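Local coordinates for nucleocapsid (Crimean-congo hemorrhagic fever virus, PDB 4AKL), which binds single- and double-stranded RNA, probably packages the viral genome, and is also likely to cut double-stranded DNA without sequence specificity, at residues Y78-A83 / F139-T145; P118-F124 / K292-R298; Q127-L131 / N468-V472. Where two conformers were deposited one is given. Numbering follows the deposited sequence.

Interaction 1: Y78-A83 / F139-T145; sequences YECAWA and FRVNANT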
# COMPACT_ATOMS: atom_id res chain seq x y z
N TYR A 78 14.31 13.48 -7.45
CA TYR A 78 13.30 14.11 -8.32
C TYR A 78 11.92 13.90 -7.75
O TYR A 78 11.16 14.84 -7.60
CB TYR A 78 13.37 13.53 -9.73
CG TYR A 78 12.42 14.17 -10.71
CD1 TYR A 78 12.80 15.28 -11.41
CD2 TYR A 78 11.12 13.67 -10.91
CE1 TYR A 78 11.95 15.89 -12.30
CE2 TYR A 78 10.24 14.29 -11.82
CZ TYR A 78 10.66 15.39 -12.51
OH TYR A 78 9.84 16.01 -13.41
N GLU A 79 11.63 12.66 -7.40
CA GLU A 79 10.27 12.33 -6.98
C GLU A 79 10.02 12.80 -5.56
O GLU A 79 8.91 13.27 -5.28
CB GLU A 79 10.00 10.84 -7.13
CG GLU A 79 9.92 10.41 -8.57
CD GLU A 79 11.28 10.23 -9.30
OE1 GLU A 79 12.33 10.10 -8.63
OE2 GLU A 79 11.27 10.22 -10.58
N CYS A 80 11.04 12.70 -4.68
CA CYS A 80 10.93 13.22 -3.30
C CYS A 80 10.70 14.73 -3.36
O CYS A 80 9.85 15.27 -2.64
CB CYS A 80 12.20 12.90 -2.49
SG CYS A 80 12.43 11.15 -2.15
N ALA A 81 11.45 15.43 -4.22
CA ALA A 81 11.24 16.88 -4.35
C ALA A 81 9.82 17.16 -4.87
O ALA A 81 9.14 18.08 -4.39
CB ALA A 81 12.25 17.49 -5.22
N TRP A 82 9.37 16.39 -5.85
CA TRP A 82 8.01 16.57 -6.36
C TRP A 82 6.94 16.35 -5.25
O TRP A 82 5.98 17.13 -5.13
CB TRP A 82 7.78 15.62 -7.54
CG TRP A 82 6.36 15.57 -8.09
CD1 TRP A 82 5.48 14.53 -7.96
CD2 TRP A 82 5.67 16.56 -8.87
NE1 TRP A 82 4.31 14.79 -8.60
CE2 TRP A 82 4.38 16.04 -9.18
CE3 TRP A 82 6.02 17.85 -9.35
CZ2 TRP A 82 3.43 16.76 -9.91
CZ3 TRP A 82 5.08 18.56 -10.09
CH2 TRP A 82 3.80 18.02 -10.37
N ALA A 83 7.13 15.30 -4.47
CA ALA A 83 6.21 14.94 -3.38
C ALA A 83 6.18 15.99 -2.24
O ALA A 83 5.25 16.02 -1.49
CB ALA A 83 6.57 13.52 -2.82
N PHE A 139 -0.77 13.87 -9.50
CA PHE A 139 0.48 13.36 -8.87
C PHE A 139 1.44 12.74 -9.90
O PHE A 139 2.65 12.98 -9.85
CB PHE A 139 0.22 12.34 -7.74
CG PHE A 139 1.50 11.94 -6.98
CD1 PHE A 139 2.17 12.87 -6.19
CD2 PHE A 139 2.04 10.67 -7.09
CE1 PHE A 139 3.33 12.54 -5.54
CE2 PHE A 139 3.21 10.31 -6.42
CZ PHE A 139 3.86 11.23 -5.66
N ARG A 140 0.88 11.95 -10.83
CA ARG A 140 1.67 11.27 -11.85
C ARG A 140 2.39 12.26 -12.76
O ARG A 140 1.74 12.98 -13.46
CB ARG A 140 0.78 10.35 -12.72
CG ARG A 140 1.57 9.40 -13.62
CD ARG A 140 0.80 8.92 -14.83
NE ARG A 140 1.68 8.25 -15.77
CZ ARG A 140 1.63 6.97 -16.11
NH1 ARG A 140 0.72 6.15 -15.60
NH2 ARG A 140 2.51 6.50 -16.98
N VAL A 141 3.72 12.27 -12.74
CA VAL A 141 4.51 13.04 -13.71
C VAL A 141 5.49 12.15 -14.46
O VAL A 141 6.18 12.63 -15.31
CB VAL A 141 5.28 14.19 -13.06
CG1 VAL A 141 4.31 15.29 -12.66
CG2 VAL A 141 6.11 13.70 -11.89
N ASN A 142 5.56 10.87 -14.11
CA ASN A 142 6.48 9.90 -14.75
C ASN A 142 6.11 8.50 -14.24
O ASN A 142 5.21 8.36 -13.39
CB ASN A 142 7.99 10.22 -14.52
CG ASN A 142 8.42 10.26 -13.02
OD1 ASN A 142 7.75 9.72 -12.07
ND2 ASN A 142 9.58 10.90 -12.79
N ALA A 143 6.79 7.47 -14.74
CA ALA A 143 6.51 6.09 -14.35
C ALA A 143 6.77 5.86 -12.86
O ALA A 143 6.10 5.08 -12.24
CB ALA A 143 7.32 5.10 -15.18
N ASN A 144 7.76 6.56 -12.29
CA ASN A 144 8.08 6.44 -10.84
C ASN A 144 6.95 6.95 -9.96
O ASN A 144 6.90 6.60 -8.81
CB ASN A 144 9.37 7.21 -10.50
CG ASN A 144 10.65 6.57 -11.10
OD1 ASN A 144 10.69 5.34 -11.42
ND2 ASN A 144 11.73 7.39 -11.21
N THR A 145 6.04 7.78 -10.49
CA THR A 145 4.93 8.34 -9.72
C THR A 145 3.57 7.84 -10.21
O THR A 145 2.55 8.51 -10.00
CB THR A 145 5.00 9.88 -9.76
OG1 THR A 145 5.11 10.33 -11.14
CG2 THR A 145 6.23 10.39 -8.89
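Three hydrogen bonds fasten the short helix 77-83 to the loop that follows helix 120-136. Two converge on one carboxylate oxygen: N142 ND2 and N144 ND2 each donate to E79 OE2 at 2.9 Å. Asparagine suits both places, since its short amide can offer N-H groups from a tight turn, and glutamate is long enough to reach them from the helix. The other carboxylate oxygen, OE1, is held by S33. In the third bond the indole NE1 of W82 reaches F139 O, a backbone carbonyl in the loop, at 2.8 Å.

Apolar contacts fill the space between these polar ends. V141 CG1 lies over a face of W82, 3.7 Å from the centroid of the six-membered ring, a CH-pi contact, while V141 CG2 meets the edge of the Y78 ring, 4.2 Å from CE2. The F139 ring lies edge-on beside A83, its CE1 4.3 Å from A83 CB; the small alanine lets it come close.

Within the loop, V141 N donates to T145 OG1 at 2.9 Å and braces the turn. Y78 OH bonds N14, tying the helix to helix 10-24. The contact joins a buried helix to a loop by side-chain hydrogen bonds, within a largely helical chain.

Interaction 2: P118-F124 / K292-R298; sequences PKIEQLF and KNSSALR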
# COMPACT_ATOMS: atom_id res chain seq x y z
N PRO A 118 -9.82 -3.58 10.26
CA PRO A 118 -10.81 -2.89 9.46
C PRO A 118 -11.81 -3.83 8.79
O PRO A 118 -11.52 -4.99 8.55
CB PRO A 118 -9.97 -2.20 8.40
CG PRO A 118 -8.77 -2.95 8.27
CD PRO A 118 -8.49 -3.57 9.61
N LYS A 119 -12.99 -3.31 8.51
CA LYS A 119 -13.94 -3.98 7.61
C LYS A 119 -13.37 -3.90 6.20
O LYS A 119 -12.61 -2.97 5.85
CB LYS A 119 -15.28 -3.28 7.67
CG LYS A 119 -15.96 -3.47 9.05
CD LYS A 119 -16.87 -2.25 9.48
CE LYS A 119 -16.11 -1.33 10.48
NZ LYS A 119 -16.62 0.11 10.58
N ILE A 120 -13.73 -4.85 5.36
CA ILE A 120 -13.15 -4.90 4.04
C ILE A 120 -13.51 -3.60 3.25
O ILE A 120 -12.71 -3.14 2.48
CB ILE A 120 -13.56 -6.21 3.30
CG1 ILE A 120 -12.79 -6.40 2.00
CG2 ILE A 120 -15.06 -6.21 3.02
CD1 ILE A 120 -11.33 -6.62 2.16
N GLU A 121 -14.70 -3.03 3.49
CA GLU A 121 -15.17 -1.86 2.75
C GLU A 121 -14.25 -0.67 3.06
O GLU A 121 -13.94 0.11 2.19
CB GLU A 121 -16.62 -1.47 3.11
CG GLU A 121 -17.77 -2.36 2.64
CD GLU A 121 -18.02 -3.64 3.49
OE1 GLU A 121 -17.38 -3.82 4.57
OE2 GLU A 121 -18.88 -4.46 3.04
N GLN A 122 -13.82 -0.55 4.32
CA GLN A 122 -12.85 0.49 4.75
C GLN A 122 -11.53 0.34 3.99
O GLN A 122 -10.93 1.35 3.64
CB GLN A 122 -12.61 0.45 6.26
CG GLN A 122 -13.87 0.81 7.07
CD GLN A 122 -13.67 0.59 8.54
OE1 GLN A 122 -13.40 -0.50 8.96
NE2 GLN A 122 -13.81 1.66 9.34
N LEU A 123 -11.09 -0.90 3.71
CA LEU A 123 -9.88 -1.13 2.91
C LEU A 123 -10.10 -0.73 1.48
O LEU A 123 -9.25 -0.01 0.91
CB LEU A 123 -9.38 -2.60 2.92
CG LEU A 123 -8.86 -3.18 4.20
CD1 LEU A 123 -8.46 -4.65 4.07
CD2 LEU A 123 -7.66 -2.31 4.70
N PHE A 124 -11.23 -1.20 0.88
CA PHE A 124 -11.49 -0.87 -0.53
C PHE A 124 -11.63 0.61 -0.75
O PHE A 124 -11.07 1.13 -1.71
CB PHE A 124 -12.73 -1.58 -1.06
CG PHE A 124 -12.54 -3.05 -1.29
CD1 PHE A 124 -11.28 -3.62 -1.49
CD2 PHE A 124 -13.64 -3.87 -1.34
CE1 PHE A 124 -11.16 -5.00 -1.72
CE2 PHE A 124 -13.51 -5.23 -1.57
CZ PHE A 124 -12.25 -5.78 -1.75
N LYS A 292 -16.18 -9.84 -2.22
CA LYS A 292 -15.39 -8.85 -1.51
C LYS A 292 -14.71 -9.46 -0.30
O LYS A 292 -13.53 -9.21 -0.10
CB LYS A 292 -16.26 -7.67 -1.08
CG LYS A 292 -16.84 -6.85 -2.26
CD LYS A 292 -18.07 -6.01 -1.82
CE LYS A 292 -18.23 -4.72 -2.63
NZ LYS A 292 -17.33 -3.62 -2.15
N ASN A 293 -15.42 -10.25 0.50
CA ASN A 293 -14.83 -10.83 1.72
C ASN A 293 -14.01 -12.07 1.40
O ASN A 293 -14.48 -13.21 1.55
CB ASN A 293 -15.87 -11.13 2.82
CG ASN A 293 -16.49 -9.86 3.38
OD1 ASN A 293 -16.16 -9.45 4.50
ND2 ASN A 293 -17.36 -9.23 2.61
N SER A 294 -12.79 -11.83 0.91
CA SER A 294 -11.82 -12.87 0.66
C SER A 294 -10.46 -12.35 1.19
O SER A 294 -10.17 -11.15 1.06
CB SER A 294 -11.74 -13.20 -0.83
OG SER A 294 -10.94 -12.25 -1.54
N SER A 295 -9.67 -13.25 1.76
CA SER A 295 -8.38 -12.90 2.36
C SER A 295 -7.38 -12.36 1.34
O SER A 295 -6.56 -11.53 1.68
CB SER A 295 -7.78 -14.10 3.07
OG SER A 295 -8.77 -14.72 3.86
N ALA A 296 -7.46 -12.85 0.10
CA ALA A 296 -6.63 -12.32 -0.99
C ALA A 296 -6.96 -10.82 -1.22
O ALA A 296 -6.07 -9.98 -1.31
CB ALA A 296 -6.80 -13.19 -2.28
N LEU A 297 -8.23 -10.47 -1.26
CA LEU A 297 -8.63 -9.05 -1.41
C LEU A 297 -8.31 -8.25 -0.12
O LEU A 297 -7.94 -7.06 -0.21
CB LEU A 297 -10.11 -8.91 -1.87
CG LEU A 297 -10.45 -9.16 -3.38
CD1 LEU A 297 -11.99 -9.31 -3.69
CD2 LEU A 297 -9.85 -8.05 -4.26
N ARG A 298 -8.40 -8.88 1.06
CA ARG A 298 -7.97 -8.19 2.30
C ARG A 298 -6.47 -7.85 2.29
O ARG A 298 -6.11 -6.71 2.61
CB ARG A 298 -8.35 -8.97 3.57
CG ARG A 298 -7.70 -8.41 4.92
CD ARG A 298 -8.31 -9.09 6.14
NE ARG A 298 -9.75 -8.83 6.20
CZ ARG A 298 -10.33 -7.75 6.75
NH1 ARG A 298 -9.60 -6.78 7.31
NH2 ARG A 298 -11.67 -7.65 6.73
O HOH W 1 -15.45 -7.20 6.75
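Two helix starts meet at the junction between helix 120-136 and the link from helix 270-292 into helix 295-301. N293 is the first residue to leave the helical conformation and the centre of an inverse gamma turn, with S294 N 2.9 Å from K292 O. S294 then serves as N-cap of the next helix, its OG accepting from L297 N at 3.3 Å; a small hydroxyl side chain suits such an amide.

R298 NH1 and R298 NH2 both donate to P118 O, at 2.9 and 3.2 Å, so a single carbonyl just ahead of helix 120-136 receives two N-H groups. L123 CD1 lies over a face of that guanidinium, and it also comes within 3.4 Å of R298 O. Arginine has the length to span from its own helix to this carbonyl, and its flat end can pack against an aliphatic neighbour.

I120 fills the middle: its CD1 is 3.7 Å from R298 CA and its CG1 3.6 Å from K292 O, the branched chain wedging against the turn. F124, one helical turn on, presents its ring edge to segment 292-298, with CZ 3.8 Å from L297 CB and CE2 3.7 Å from K292 CB. At the more open side, water 1 accepts from I120 N at 3.2 Å and donates to N293 OD1 at 3.3 Å, while N293 ND2 is bonded to E289. K292 and N293 are poorly ordered, so their detail is less certain.

The turn between helices 270-292 and 295-301 thus packs against the N-terminal end of helix 120-136, in a largely helical chain.

Interaction 3: Q127-L131 / N468-V472; sequences QQAAL and NAYNV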
# COMPACT_ATOMS: atom_id res chain seq x y z
N GLN A 127 -8.24 2.34 -0.82
CA GLN A 127 -7.50 2.13 -2.07
C GLN A 127 -8.05 3.00 -3.17
O GLN A 127 -7.30 3.65 -3.90
CB GLN A 127 -7.48 0.65 -2.49
CG GLN A 127 -6.79 -0.29 -1.44
CD GLN A 127 -5.28 -0.06 -1.25
OE1 GLN A 127 -4.59 0.53 -2.10
NE2 GLN A 127 -4.77 -0.55 -0.11
N GLN A 128 -9.37 3.07 -3.27
CA GLN A 128 -10.00 3.90 -4.32
C GLN A 128 -9.73 5.36 -4.06
O GLN A 128 -9.50 6.14 -5.02
CB GLN A 128 -11.54 3.62 -4.41
CG GLN A 128 -11.88 2.17 -4.78
CD GLN A 128 -10.99 1.59 -5.97
OE1 GLN A 128 -10.23 0.59 -5.80
NE2 GLN A 128 -11.08 2.23 -7.12
N ALA A 129 -9.76 5.74 -2.77
CA ALA A 129 -9.46 7.11 -2.41
C ALA A 129 -8.02 7.53 -2.80
O ALA A 129 -7.80 8.64 -3.23
CB ALA A 129 -9.72 7.37 -0.93
N ALA A 130 -7.08 6.62 -2.66
CA ALA A 130 -5.67 6.86 -2.99
C ALA A 130 -5.48 7.08 -4.48
O ALA A 130 -4.73 7.94 -4.89
CB ALA A 130 -4.79 5.71 -2.51
N LEU A 131 -6.16 6.30 -5.28
CA LEU A 131 -6.08 6.49 -6.72
C LEU A 131 -6.76 7.83 -7.12
O LEU A 131 -6.21 8.58 -7.93
CB LEU A 131 -6.68 5.32 -7.45
CG LEU A 131 -5.93 3.99 -7.28
CD1 LEU A 131 -6.87 2.76 -7.75
CD2 LEU A 131 -4.54 3.94 -8.00
N ASN A 468 2.10 3.34 -6.70
CA ASN A 468 0.99 2.63 -6.04
C ASN A 468 0.89 1.34 -6.79
O ASN A 468 0.86 1.33 -8.05
CB ASN A 468 -0.29 3.46 -6.10
CG ASN A 468 -1.58 2.66 -5.75
OD1 ASN A 468 -1.88 1.60 -6.35
ND2 ASN A 468 -2.35 3.19 -4.82
N ALA A 469 0.84 0.23 -6.05
CA ALA A 469 0.83 -1.10 -6.71
C ALA A 469 -0.45 -1.89 -6.43
O ALA A 469 -0.46 -3.13 -6.62
CB ALA A 469 2.09 -1.91 -6.31
N TYR A 470 -1.51 -1.19 -6.02
CA TYR A 470 -2.77 -1.85 -5.71
C TYR A 470 -3.30 -2.70 -6.88
O TYR A 470 -3.71 -3.81 -6.62
CB TYR A 470 -3.87 -0.87 -5.24
CG TYR A 470 -5.20 -1.58 -4.94
CD1 TYR A 470 -5.25 -2.58 -4.00
CD2 TYR A 470 -6.39 -1.25 -5.60
CE1 TYR A 470 -6.41 -3.25 -3.70
CE2 TYR A 470 -7.59 -1.93 -5.29
CZ TYR A 470 -7.57 -2.93 -4.34
OH TYR A 470 -8.67 -3.64 -3.97
N ASN A 471 -3.28 -2.18 -8.13
CA ASN A 471 -3.79 -2.92 -9.34
C ASN A 471 -2.81 -3.85 -10.06
O ASN A 471 -3.03 -4.20 -11.19
CB ASN A 471 -4.38 -1.93 -10.38
CG ASN A 471 -5.59 -1.25 -9.88
OD1 ASN A 471 -6.51 -1.90 -9.38
ND2 ASN A 471 -5.62 0.07 -10.00
N VAL A 472 -1.72 -4.20 -9.41
CA VAL A 472 -0.77 -5.20 -9.90
C VAL A 472 -1.42 -6.56 -9.56
O VAL A 472 -1.91 -6.77 -8.43
CB VAL A 472 0.67 -5.01 -9.29
CG1 VAL A 472 1.49 -6.19 -9.49
CG2 VAL A 472 1.34 -3.83 -9.93
O HOH W 2 -4.79 2.19 -4.43
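Side-chain shape rather than direct hydrogen bonding joins helix 120-136 to the loop 468-472. Y470 takes chi1 t, which carries its ring across the helix beside Q127, toward F124; Q127, with both chi1 and chi2 at m, folds so that CG sits over the Y470 ring face, 3.8 Å from its centroid and 13° off the normal, a CH-pi contact. Glutamine fits because its methylenes can cover an aromatic ring while the amide remains available for polar partners: NE2 bonds the carbonyls of G301 and Q303.

N468, also t at chi1, turns its amide two ways. OD1 accepts from Y470 N at 2.8 Å, forming an Asx turn, and ND2 donates to water 2 at 2.7 Å as well as to D305. The same water donates to Q127 O at 3.0 Å and to Q127 OE1 at 2.9 Å, bridging the two segments.

L131, chi1 m and chi2 t, spreads its methyls between two asparagines: CD2 is 3.9 Å from N468 OD1 and CD1 3.7 Å from N471 ND2. An Asx turn overlapping the type I beta turn A469-V472 thus packs against the side of helix 120-136, joining to it the loop between helix 450-460 and strand 480-481.

In the fold
Helix 120-136 connects the set: its first turn belongs to interaction 2, its middle to interaction 3, and the loop that leaves it to interaction 1. Interactions 2 and 3 touch, with F124 CD1 3.6 Å from Y470 OH, and their centres are about 14 Å apart. Interaction 3 lies about 16 Å from interaction 1 between centres, the nearest atoms about 6 Å apart. Interactions 1 and 2 sit on opposite sides of the chain's centre, about 29 Å apart between centres. Their segments alternate along the sequence, so distant parts of the chain are interlocked. A triethylene glycol, probably from the crystallisation liquor, lies about 4 Å from the R298 side chain in interaction 2.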